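Local coordinates for ribonucleoside-diphosphate reductase (PDB 5IM3), which catalyses the reduction of ribonucleoside diphosphates to the 2'-deoxyribonucleoside diphosphates, supplying DNA precursors, under allosteric control by nucleotides such as dATP, at the interface of chains A and B and the interface of chains A and C. Numbering follows the deposited sequence. Chains: chain A/B/C, Ribonucleoside-diphosphate reductase.

Contacts 1 and 3 are two patches of one two-fold interface between chains A and B. Their C-alpha centres lie about 10 Å apart, and they share A:Val432. Both are built on helices 382-395 and 427-440 of each chain, next to a dATP site that probably joins the two subunits. Contact 2 is remote, about 87 Å from contact 1 and 92 Å from contact 3. There helix 69-88 in the ATP cone region of chain A meets the end of helix 821-829 in chain C. Chain A thus pairs with one subunit and reaches another, consistent with the four-chain assembly of this dATP complex.

Contact 1: the interface of chains A and B. Residues chain A 389, 393, 432, 435-436, 439; chain B 386, 429, 432.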
loop_
_atom_site.group_PDB
_atom_site.type_symbol
_atom_site.label_atom_id
_atom_site.label_comp_id
_atom_site.label_asym_id
_atom_site.label_seq_id
_atom_site.Cartn_x
_atom_site.Cartn_y
_atom_site.Cartn_z
ATOM N N ILE A 389 -7.900 -43.752 9.080
ATOM C CA ILE A 389 -8.242 -43.376 7.711
ATOM C C ILE A 389 -9.336 -44.288 7.184
ATOM O O ILE A 389 -10.270 -43.842 6.509
ATOM C CB ILE A 389 -6.999 -43.427 6.803
ATOM C CG1 ILE A 389 -5.868 -42.564 7.364
ATOM C CG2 ILE A 389 -7.359 -42.979 5.391
ATOM C CD1 ILE A 389 -6.217 -41.117 7.494
ATOM N N ALA A 393 -13.300 -43.273 5.971
ATOM C CA ALA A 393 -13.941 -43.610 4.706
ATOM C C ALA A 393 -15.276 -44.309 4.938
ATOM O O ALA A 393 -16.282 -43.961 4.313
ATOM C CB ALA A 393 -13.008 -44.477 3.861
ATOM N N VAL A 432 -3.527 -37.376 3.448
ATOM C CA VAL A 432 -4.261 -38.595 3.125
ATOM C C VAL A 432 -5.724 -38.454 3.536
ATOM O O VAL A 432 -6.629 -38.856 2.807
ATOM C CB VAL A 432 -3.600 -39.811 3.797
ATOM C CG1 VAL A 432 -4.371 -41.087 3.482
ATOM C CG2 VAL A 432 -2.138 -39.939 3.348
ATOM N N ASP A 435 -7.548 -36.193 0.980
ATOM C CA ASP A 435 -7.884 -36.837 -0.281
ATOM C C ASP A 435 -8.907 -37.949 -0.110
ATOM O O ASP A 435 -9.568 -38.316 -1.085
ATOM C CB ASP A 435 -6.620 -37.384 -0.943
ATOM C CG ASP A 435 -5.668 -36.280 -1.371
ATOM O OD1 ASP A 435 -5.500 -35.305 -0.606
ATOM O OD2 ASP A 435 -5.091 -36.382 -2.474
ATOM N N THR A 436 -9.052 -38.486 1.102
ATOM C CA THR A 436 -10.135 -39.424 1.369
ATOM C C THR A 436 -11.478 -38.707 1.386
ATOM O O THR A 436 -12.465 -39.210 0.844
ATOM C CB THR A 436 -9.877 -40.139 2.694
ATOM O OG1 THR A 436 -8.698 -40.943 2.574
ATOM C CG2 THR A 436 -11.060 -41.019 3.089
ATOM N N ALA A 439 -12.431 -38.297 -2.017
ATOM C CA ALA A 439 -12.751 -39.556 -2.688
ATOM C C ALA A 439 -14.126 -40.080 -2.284
ATOM O O ALA A 439 -14.833 -40.683 -3.102
ATOM C CB ALA A 439 -11.683 -40.602 -2.378
ATOM N N TYR B 386 -9.736 -49.421 1.214
ATOM C CA TYR B 386 -8.948 -48.824 2.282
ATOM C C TYR B 386 -8.208 -49.861 3.116
ATOM O O TYR B 386 -7.205 -49.521 3.752
ATOM C CB TYR B 386 -9.842 -47.932 3.144
ATOM C CG TYR B 386 -9.892 -46.552 2.536
ATOM C CD1 TYR B 386 -10.798 -46.243 1.530
ATOM C CD2 TYR B 386 -8.977 -45.580 2.913
ATOM C CE1 TYR B 386 -10.813 -44.994 0.946
ATOM C CE2 TYR B 386 -8.986 -44.333 2.337
ATOM C CZ TYR B 386 -9.899 -44.044 1.355
ATOM O OH TYR B 386 -9.895 -42.795 0.789
ATOM N N PHE B 429 -8.988 -42.587 -5.714
ATOM C CA PHE B 429 -8.359 -43.473 -4.741
ATOM C C PHE B 429 -6.863 -43.613 -4.988
ATOM O O PHE B 429 -6.088 -43.765 -4.035
ATOM C CB PHE B 429 -9.024 -44.850 -4.771
ATOM C CG PHE B 429 -10.485 -44.826 -4.419
ATOM C CD1 PHE B 429 -10.899 -44.451 -3.154
ATOM C CD2 PHE B 429 -11.441 -45.188 -5.354
ATOM C CE1 PHE B 429 -12.241 -44.427 -2.827
ATOM C CE2 PHE B 429 -12.784 -45.167 -5.036
ATOM C CZ PHE B 429 -13.187 -44.787 -3.771
ATOM N N VAL B 432 -5.098 -41.138 -3.061
ATOM C CA VAL B 432 -4.828 -41.566 -1.693
ATOM C C VAL B 432 -3.611 -42.485 -1.653
ATOM O O VAL B 432 -2.795 -42.417 -0.728
ATOM C CB VAL B 432 -6.077 -42.245 -1.098
ATOM C CG1 VAL B 432 -5.845 -42.632 0.351
ATOM C CG2 VAL B 432 -7.295 -41.321 -1.207
#
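The ring of B:Tyr386 is laid against helix 382-395 of chain A. Over one face sits A:Ala393 CB, 3.6 Å above the plane and shifted toward the CD1-CE1 rim. On the CE2 side the ring meets the methyl A:Ile389 CG2, with CE2 to CG2 at 3.7 Å. The second flat group, B:Phe429, presents CD1 and CE1 to A:Ala439 CB, and its CE1 lies 3.9 Å from that methyl.

B:Tyr386 and A:Thr436 approach from opposite directions, phenol oxygen toward the threonine hydroxyl. The tyrosine OH forms a hydrogen bond with the threonine OG1 at 2.8 Å. That OG1 also donates to the carbonyl A:Val432 O, one helical turn back, at 2.9 Å. The donor is tilted 35° from the carbonyl plane. The threonine oxygen thus takes part in two hydrogen bonds, one across the interface and one within its own helix. The threonine OG1 is anti to its own carbonyl carbon (chi1 -65°), which turns it back toward that helical turn. CG2 packs against the phenol carbon CZ.

Near the two-fold axis the CG1 methyls of A:Val432 and B:Val432 touch at 3.8 Å, the side chains crossing at about a right angle. The other methyl, B:Val432 CG2, rests against CB and the backbone of A:Asp435.

The patch belongs to the subunit interface of the reductase dimer. Helices 382-395 and 427-440 from each chain face their counterparts there, within the sequence range of the barrel domain.

Contact 2: the interface of chains A and C. Residues chain A 69-70, 73-74; chain C 829-830.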
loop_
_atom_site.group_PDB
_atom_site.type_symbol
_atom_site.label_atom_id
_atom_site.label_comp_id
_atom_site.label_asym_id
_atom_site.label_seq_id
_atom_site.Cartn_x
_atom_site.Cartn_y
_atom_site.Cartn_z
ATOM N N SER A 69 -43.594 38.841 -28.432
ATOM C CA SER A 69 -42.341 38.302 -28.946
ATOM C C SER A 69 -41.808 37.206 -28.036
ATOM O O SER A 69 -41.172 36.257 -28.508
ATOM C CB SER A 69 -41.309 39.420 -29.089
ATOM O OG SER A 69 -40.937 39.928 -27.818
ATOM N N ARG A 70 -42.067 37.312 -26.730
ATOM C CA ARG A 70 -41.593 36.312 -25.780
ATOM C C ARG A 70 -42.206 34.947 -26.070
ATOM O O ARG A 70 -41.493 33.974 -26.344
ATOM C CB ARG A 70 -41.923 36.761 -24.356
ATOM C CG ARG A 70 -41.765 35.674 -23.301
ATOM C CD ARG A 70 -42.048 36.220 -21.916
ATOM N NE ARG A 70 -43.373 36.833 -21.830
ATOM C CZ ARG A 70 -44.475 36.202 -21.437
ATOM N NH1 ARG A 70 -44.435 34.924 -21.084
ATOM N NH2 ARG A 70 -45.629 36.856 -21.394
ATOM N N ASP A 73 -41.211 33.611 -29.469
ATOM C CA ASP A 73 -39.813 33.194 -29.454
ATOM C C ASP A 73 -39.635 31.894 -28.678
ATOM O O ASP A 73 -38.880 31.009 -29.096
ATOM C CB ASP A 73 -38.943 34.298 -28.852
ATOM C CG ASP A 73 -37.478 34.149 -29.205
ATOM O OD1 ASP A 73 -37.176 33.555 -30.262
ATOM O OD2 ASP A 73 -36.627 34.639 -28.431
ATOM N N THR A 74 -40.328 31.759 -27.546
ATOM C CA THR A 74 -40.202 30.557 -26.728
ATOM C C THR A 74 -40.790 29.342 -27.436
ATOM O O THR A 74 -40.152 28.286 -27.509
ATOM C CB THR A 74 -40.889 30.766 -25.378
ATOM O OG1 THR A 74 -40.364 31.940 -24.750
ATOM C CG2 THR A 74 -40.664 29.569 -24.468
ATOM N N TYR C 829 -38.287 37.655 -18.687
ATOM C CA TYR C 829 -37.742 36.911 -19.820
ATOM C C TYR C 829 -36.532 37.617 -20.425
ATOM O O TYR C 829 -35.506 36.985 -20.699
ATOM C CB TYR C 829 -38.837 36.713 -20.867
ATOM C CG TYR C 829 -38.421 35.940 -22.101
ATOM C CD1 TYR C 829 -38.312 34.554 -22.076
ATOM C CD2 TYR C 829 -38.168 36.594 -23.298
ATOM C CE1 TYR C 829 -37.943 33.847 -23.206
ATOM C CE2 TYR C 829 -37.802 35.896 -24.432
ATOM C CZ TYR C 829 -37.690 34.523 -24.381
ATOM O OH TYR C 829 -37.325 33.826 -25.509
ATOM N N TYR C 830 -36.630 38.931 -20.634
ATOM C CA TYR C 830 -35.560 39.703 -21.254
ATOM C C TYR C 830 -34.587 40.292 -20.242
ATOM O O TYR C 830 -33.745 41.113 -20.618
ATOM C CB TYR C 830 -36.149 40.824 -22.116
ATOM C CG TYR C 830 -36.902 40.314 -23.321
ATOM C CD1 TYR C 830 -36.230 39.728 -24.386
ATOM C CD2 TYR C 830 -38.285 40.414 -23.395
ATOM C CE1 TYR C 830 -36.913 39.256 -25.489
ATOM C CE2 TYR C 830 -38.976 39.949 -24.495
ATOM C CZ TYR C 830 -38.285 39.369 -25.539
ATOM O OH TYR C 830 -38.971 38.896 -26.637
#
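A:Arg70 lays the aliphatic part of its side chain over the ring of C:Tyr829. Its CG stands 3.5 Å above the ring plane, offset toward the rim, and CD touches the tyrosine CB at 3.4 Å. Helix 69-88, which carries A:Arg70, is in the first ATP cone, the regulatory nucleotide-binding domain of this reductase family. Here it packs on chain C, in a contact of the deposited four-chain assembly that may help hold the dATP-bound form together. The arginine chain leaves with CG trans to the backbone N (chi1 167°) and bends at chi3. The guanidinium plane is 64° from the ring plane.

C:Tyr829 is packed on its own side too. Its CD2 points at the centre of the C:Tyr830 ring face, so the two tyrosines meet edge to face. Beside the phenol end, A:Thr74 OG1 lies 3.4 Å from C:Tyr829 CE1. This hydroxyl is turned back to donate to A:Arg70 O, from above the carbonyl plane.

At the rim the phenol C:Tyr829 OH donates to the carboxylate A:Asp73 OD2 at 3.1 Å. It arrives 43° out of the carboxylate plane, and the carboxylate stands nearly perpendicular to the ring. The phenol C:Tyr830 OH makes a short hydrogen bond of 2.5 Å with A:Ser69 OG, at the first turn of helix 69-88.

Contact 3: the interface of chains A and B. Residues chain A 386, 428-429, 432; chain B 393, 435-436, 439-440.
A:Tyr386 fills the tight part of this patch, the twin of the tyrosine packing across the two-fold axis. B:Ala393 CB lies over the centre of its ring, 3.6 Å above the plane. The phenol A:Tyr386 OH forms a hydrogen bond with the hydroxyl B:Thr436 OG1 at 2.8 Å, the two side chains coming from opposite directions. The threonine methyl CG2 faces away from the backbone N (chi1 of OG1 is -67°). That places it against the phenol carbon CZ of A:Tyr386, at 3.7 Å, so the phenol end meets both branches of the threonine.

Next to this, A:Val432 turns a different methyl from the one that marks the two-fold. Its CG2 slides past B:Asp435, 3.8 Å from that residue's CB.

The packing is looser toward the start of helix 427-440 of chain A. Here B:Ala439 CB touches both A:Pro428 CB, at 3.9 Å, and the A:Phe429 ring atom CE1, at 4.0 Å. A water bridges the two backbones, 2.7 Å from A:Pro428 O and 2.7 Å from B:Asp435 O.

Phe429 lines a dATP pocket, and Ala439 and Val440 contact dATP too, which suggests that the site is shared between subunits, as in the specificity site of class I reductases. The patch helps to hold the dimer together and probably couples nucleotide binding there to the neighbouring subunit.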
loop_
_atom_site.group_PDB
_atom_site.type_symbol
_atom_site.label_atom_id
_atom_site.label_comp_id
_atom_site.label_asym_id
_atom_site.label_seq_id
_atom_site.Cartn_x
_atom_site.Cartn_y
_atom_site.Cartn_z
ATOM N N TYR A 386 -3.750 -45.655 9.864
ATOM C CA TYR A 386 -4.461 -46.083 8.668
ATOM C C TYR A 386 -5.730 -46.864 8.990
ATOM O O TYR A 386 -6.590 -47.010 8.114
ATOM C CB TYR A 386 -3.519 -46.885 7.764
ATOM C CG TYR A 386 -2.784 -45.940 6.844
ATOM C CD1 TYR A 386 -1.637 -45.280 7.265
ATOM C CD2 TYR A 386 -3.283 -45.647 5.581
ATOM C CE1 TYR A 386 -0.986 -44.383 6.437
ATOM C CE2 TYR A 386 -2.642 -44.754 4.750
ATOM C CZ TYR A 386 -1.497 -44.119 5.182
ATOM O OH TYR A 386 -0.862 -43.231 4.349
ATOM N N PRO A 428 1.586 -34.789 6.549
ATOM C CA PRO A 428 1.502 -35.752 5.439
ATOM C C PRO A 428 0.372 -36.754 5.593
ATOM O O PRO A 428 -0.182 -37.214 4.586
ATOM C CB PRO A 428 2.869 -36.444 5.467
ATOM C CG PRO A 428 3.770 -35.465 6.078
ATOM C CD PRO A 428 2.946 -34.731 7.110
ATOM N N PHE A 429 0.023 -37.116 6.829
ATOM C CA PHE A 429 -1.137 -37.965 7.054
ATOM C C PHE A 429 -2.444 -37.198 6.860
ATOM O O PHE A 429 -3.411 -37.731 6.313
ATOM C CB PHE A 429 -1.053 -38.582 8.444
ATOM C CG PHE A 429 0.114 -39.512 8.611
ATOM C CD1 PHE A 429 0.262 -40.596 7.776
ATOM C CD2 PHE A 429 1.066 -39.295 9.586
ATOM C CE1 PHE A 429 1.329 -41.453 7.909
ATOM C CE2 PHE A 429 2.140 -40.151 9.726
ATOM C CZ PHE A 429 2.270 -41.231 8.888
ATOM N N VAL A 432 -3.527 -37.376 3.448
ATOM C CA VAL A 432 -4.261 -38.595 3.125
ATOM C C VAL A 432 -5.724 -38.454 3.536
ATOM O O VAL A 432 -6.629 -38.856 2.807
ATOM C CB VAL A 432 -3.600 -39.811 3.797
ATOM C CG1 VAL A 432 -4.371 -41.087 3.482
ATOM C CG2 VAL A 432 -2.138 -39.939 3.348
ATOM N N ALA B 393 0.641 -49.060 3.279
ATOM C CA ALA B 393 1.408 -48.356 4.298
ATOM C C ALA B 393 2.206 -49.331 5.154
ATOM O O ALA B 393 3.374 -49.076 5.468
ATOM C CB ALA B 393 0.473 -47.510 5.166
ATOM N N ASP B 435 -0.570 -40.149 -1.967
ATOM C CA ASP B 435 -0.253 -39.457 -0.721
ATOM C C ASP B 435 0.304 -40.410 0.322
ATOM O O ASP B 435 1.067 -39.991 1.200
ATOM C CB ASP B 435 -1.495 -38.766 -0.161
ATOM C CG ASP B 435 -2.080 -37.737 -1.109
ATOM O OD1 ASP B 435 -1.310 -37.009 -1.774
ATOM O OD2 ASP B 435 -3.326 -37.662 -1.178
ATOM N N THR B 436 -0.085 -41.686 0.258
ATOM C CA THR B 436 0.411 -42.676 1.207
ATOM C C THR B 436 1.857 -43.045 0.903
ATOM O O THR B 436 2.674 -43.183 1.819
ATOM C CB THR B 436 -0.490 -43.910 1.168
ATOM O OG1 THR B 436 -1.787 -43.560 1.680
ATOM C CG2 THR B 436 0.093 -45.071 1.981
ATOM N N ALA B 439 3.745 -40.156 2.301
ATOM C CA ALA B 439 3.770 -40.059 3.758
ATOM C C ALA B 439 4.605 -41.166 4.396
ATOM O O ALA B 439 5.182 -40.961 5.469
ATOM C CB ALA B 439 2.350 -40.092 4.317
ATOM N N VAL B 440 4.674 -42.339 3.770
ATOM C CA VAL B 440 5.418 -43.454 4.348
ATOM C C VAL B 440 6.870 -43.489 3.878
ATOM O O VAL B 440 7.703 -44.141 4.520
ATOM C CB VAL B 440 4.700 -44.780 4.030
ATOM C CG1 VAL B 440 5.442 -45.963 4.624
ATOM C CG2 VAL B 440 3.274 -44.743 4.571
HETATM O O HOH W 1 0.931 -37.527 2.185
#